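Peridinin-chlorophyll A protein (Amphidinium carterae, PDB 2C9E) probably serves as a water-soluble light-harvesting antenna that captures blue-green light with bound peridinin and chlorophyll a. Local coordinates at residues A2-S7 and V93-A98. Numbering follows the deposited sequence.
Sequences AIADAS and VNEALA. Unlike the reference sequence in segment 2-7: A2 (reference Gly). With PID (peridinin), chain F.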
loop_
_atom_site.group_PDB
_atom_site.type_symbol
_atom_site.label_atom_id
_atom_site.label_comp_id
_atom_site.label_asym_id
_atom_site.label_seq_id
_atom_site.Cartn_x
_atom_site.Cartn_y
_atom_site.Cartn_z
ATOM N N ALA A 2 15.189 -2.686 24.846
ATOM C CA ALA A 2 14.347 -3.867 24.704
ATOM C C ALA A 2 13.925 -4.183 23.240
ATOM O O ALA A 2 14.022 -5.334 22.793
ATOM C CB ALA A 2 13.109 -3.710 25.602
ATOM N N ILE A 3 13.478 -3.162 22.506
ATOM C CA ILE A 3 13.019 -3.321 21.120
ATOM C C ILE A 3 14.165 -3.747 20.245
ATOM O O ILE A 3 14.080 -4.742 19.509
ATOM C CB ILE A 3 12.425 -2.000 20.553
ATOM C CG1 ILE A 3 11.045 -1.741 21.175
ATOM C CG2 ILE A 3 12.341 -2.049 19.018
ATOM C CD1 ILE A 3 10.267 -0.637 20.466
ATOM N N ALA A 4 15.248 -2.992 20.349
ATOM C CA ALA A 4 16.439 -3.268 19.567
ATOM C C ALA A 4 16.890 -4.721 19.763
ATOM O O ALA A 4 17.149 -5.421 18.791
ATOM C CB ALA A 4 17.576 -2.294 19.966
ATOM N N ASP A 5 16.950 -5.184 21.009
ATOM C CA ASP A 5 17.405 -6.550 21.207
ATOM C C ASP A 5 16.375 -7.573 20.712
ATOM O O ASP A 5 16.730 -8.583 20.111
ATOM C CB ASP A 5 17.729 -6.841 22.698
ATOM C CG ASP A 5 18.727 -5.835 23.319
ATOM O OD1 ASP A 5 19.552 -5.208 22.594
ATOM O OD2 ASP A 5 18.672 -5.679 24.554
ATOM N N ALA A 6 15.099 -7.332 20.971
ATOM C CA ALA A 6 14.103 -8.312 20.533
ATOM C C ALA A 6 14.046 -8.353 18.988
ATOM O O ALA A 6 13.952 -9.419 18.379
ATOM C CB ALA A 6 12.772 -7.967 21.121
ATOM N N SER A 7 14.111 -7.181 18.373
ATOM C CA SER A 7 14.092 -7.083 16.945
ATOM C C SER A 7 15.298 -7.850 16.383
ATOM O O SER A 7 15.220 -8.524 15.322
ATOM C CB SER A 7 14.176 -5.623 16.543
ATOM O OG SER A 7 14.013 -5.486 15.145
ATOM N N VAL A 93 15.071 -3.125 8.601
ATOM C CA VAL A 93 13.662 -2.942 8.243
ATOM C C VAL A 93 12.798 -3.329 9.454
ATOM O O VAL A 93 11.844 -2.636 9.790
ATOM C CB VAL A 93 13.265 -3.807 7.020
ATOM C CG1 VAL A 93 11.706 -3.933 6.902
ATOM C CG2 VAL A 93 13.816 -3.143 5.763
ATOM N N ASN A 94 13.166 -4.416 10.127
ATOM C CA ASN A 94 12.397 -4.853 11.264
ATOM C C ASN A 94 12.452 -3.949 12.447
ATOM O O ASN A 94 11.466 -3.831 13.181
ATOM C CB ASN A 94 12.821 -6.248 11.705
ATOM C CG ASN A 94 12.430 -7.297 10.692
ATOM O OD1 ASN A 94 11.395 -7.151 10.024
ATOM N ND2 ASN A 94 13.253 -8.349 10.553
ATOM N N GLU A 95 13.603 -3.332 12.676
ATOM C CA GLU A 95 13.699 -2.456 13.836
ATOM C C GLU A 95 12.943 -1.177 13.578
ATOM O O GLU A 95 12.278 -0.663 14.483
ATOM C CB GLU A 95 15.154 -2.164 14.193
ATOM C CG GLU A 95 15.291 -1.052 15.254
ATOM C CD GLU A 95 16.476 -1.246 16.182
ATOM O OE1 GLU A 95 17.564 -1.706 15.737
ATOM O OE2 GLU A 95 16.317 -0.925 17.382
ATOM N N ALA A 96 13.035 -0.653 12.355
ATOM C CA ALA A 96 12.275 0.544 12.017
ATOM C C ALA A 96 10.748 0.240 12.167
ATOM O O ALA A 96 10.011 1.001 12.785
ATOM C CB ALA A 96 12.589 0.983 10.592
ATOM N N LEU A 97 10.283 -0.886 11.618
ATOM C CA LEU A 97 8.848 -1.247 11.757
ATOM C C LEU A 97 8.471 -1.428 13.226
ATOM O O LEU A 97 7.356 -1.095 13.640
ATOM C CB LEU A 97 8.548 -2.573 11.023
ATOM C CG LEU A 97 8.434 -2.513 9.499
ATOM C CD1 LEU A 97 8.314 -3.891 8.905
ATOM C CD2 LEU A 97 7.219 -1.653 9.157
ATOM N N ALA A 98 9.372 -1.974 14.035
ATOM C CA ALA A 98 9.017 -2.189 15.416
ATOM C C ALA A 98 8.780 -0.856 16.075
ATOM O O ALA A 98 7.847 -0.696 16.844
ATOM C CB ALA A 98 10.148 -3.019 16.161
HETATM C C1 PID F . 0.256 -6.682 19.464
HETATM C C2 PID F . -0.550 -6.497 20.755
HETATM C C3 PID F . -1.012 -5.042 20.880
HETATM C C4 PID F . 0.233 -4.153 20.941
HETATM C C5 PID F . 1.037 -4.149 19.636
HETATM C C6 PID F . 1.108 -5.522 18.939
HETATM C C7 PID F . 2.228 -5.710 18.121
HETATM C C8 PID F . 2.221 -6.135 16.790
HETATM C C9 PID F . 3.358 -6.284 15.989
HETATM C C10 PID F . 4.684 -6.044 16.333
HETATM C C11 PID F . 3.370 -6.602 14.693
HETATM C C12 PID F . 4.623 -6.561 14.225
HETATM C C13 PID F . 5.001 -6.824 12.907
HETATM C C14 PID F . 6.291 -6.784 12.373
HETATM C C15 PID F . 6.479 -7.072 11.019
HETATM C C16 PID F . 7.695 -7.054 10.336
HETATM C C17 PID F . 7.778 -7.341 8.973
HETATM C C18 PID F . 8.986 -7.288 8.278
HETATM C C19 PID F . 9.116 -7.544 6.914
HETATM C C20 PID F . 10.369 -7.415 6.309
HETATM C C21 PID F . 10.644 -7.595 4.952
HETATM C C22 PID F . 11.942 -7.398 4.480
HETATM C C23 PID F . 12.248 -7.521 3.217
HETATM C C24 PID F . 12.513 -7.576 1.936
HETATM C C25 PID F . 12.364 -6.358 1.011
HETATM C C26 PID F . 11.385 -6.725 -0.109
HETATM C C27 PID F . 11.754 -8.032 -0.822
HETATM C C28 PID F . 11.930 -9.201 0.157
HETATM C C29 PID F . 12.942 -8.882 1.264
HETATM C C30 PID F . 10.605 -7.787 -2.891
HETATM C C31 PID F . 9.516 -8.203 -3.882
HETATM C CM1 PID F . 0.686 -8.128 19.207
HETATM C CM2 PID F . 2.435 -3.633 19.994
HETATM C CM3 PID F . 0.375 -3.121 18.715
HETATM C CM4 PID F . 7.491 -6.413 13.250
HETATM C CM5 PID F . 9.533 -7.967 3.962
HETATM C CM6 PID F . 11.767 -5.162 1.759
HETATM C CM7 PID F . 13.725 -5.942 0.447
HETATM C CM8 PID F . 12.981 -10.028 2.280
HETATM O O1 PID F . -0.134 -5.911 18.323
HETATM O O2 PID F . -1.769 -4.857 22.081
HETATM O O3 PID F . 5.091 -5.698 17.440
HETATM O O4 PID F . 5.478 -6.216 15.234
HETATM O O5 PID F . 14.237 -8.659 0.688
HETATM O O6 PID F . 10.647 -8.383 -1.668
HETATM O O7 PID F . 11.465 -6.977 -3.229
HETATM O O HOH W 1 18.392 -4.545 16.366
#
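A water bridges the backbone O of A4 and the carboxylate of E95, for no direct hydrogen bond joins 2-7 to 93-98. The water donates to the backbone O of A4 at 2.9 Å and to OE1 of E95 at 3.0 Å. The other oxygen, OE2, lies 3.2 Å from CB of A4 and forms a salt bridge with R99, one turn further along its own helix. CG of E95 stands anti to the backbone N (chi1 170°), and the chain then bends at chi2 (147°), which brings the carboxylate alongside helix 2-18. An alanine in place of E95 would probably leave R99 without this charge partner and the bridging water without one of its two acceptors.

Deeper in the contact, S7 meets the backbone of helix 87-102. Its OG is also anti to the backbone N and ends 3.3 Å from N of E95, but the angle is too poor for a hydrogen bond. The hydroxyl packs against the backbone there and against the CB atoms of N94 and E95. At the other end, CG2 of I3 touches CB of A98 at 3.7 Å, a small apolar contact.

N94, V93 and L97 line a peridinin pocket. OD1 of N94 is 3.0 Å from C18 of the polyene, while its ND2 makes a weak hydrogen bond to S11. CD1 of L97 lies 3.5 Å from C17, and L97 also touches chlorophyll a.

The segments run roughly antiparallel, at 140°, with axes 9.4 Å apart. Helix 132-152 packs against both, through I3 and A6 on one and A98 on the other. V93, A96 and L97 rest on helix 60-77.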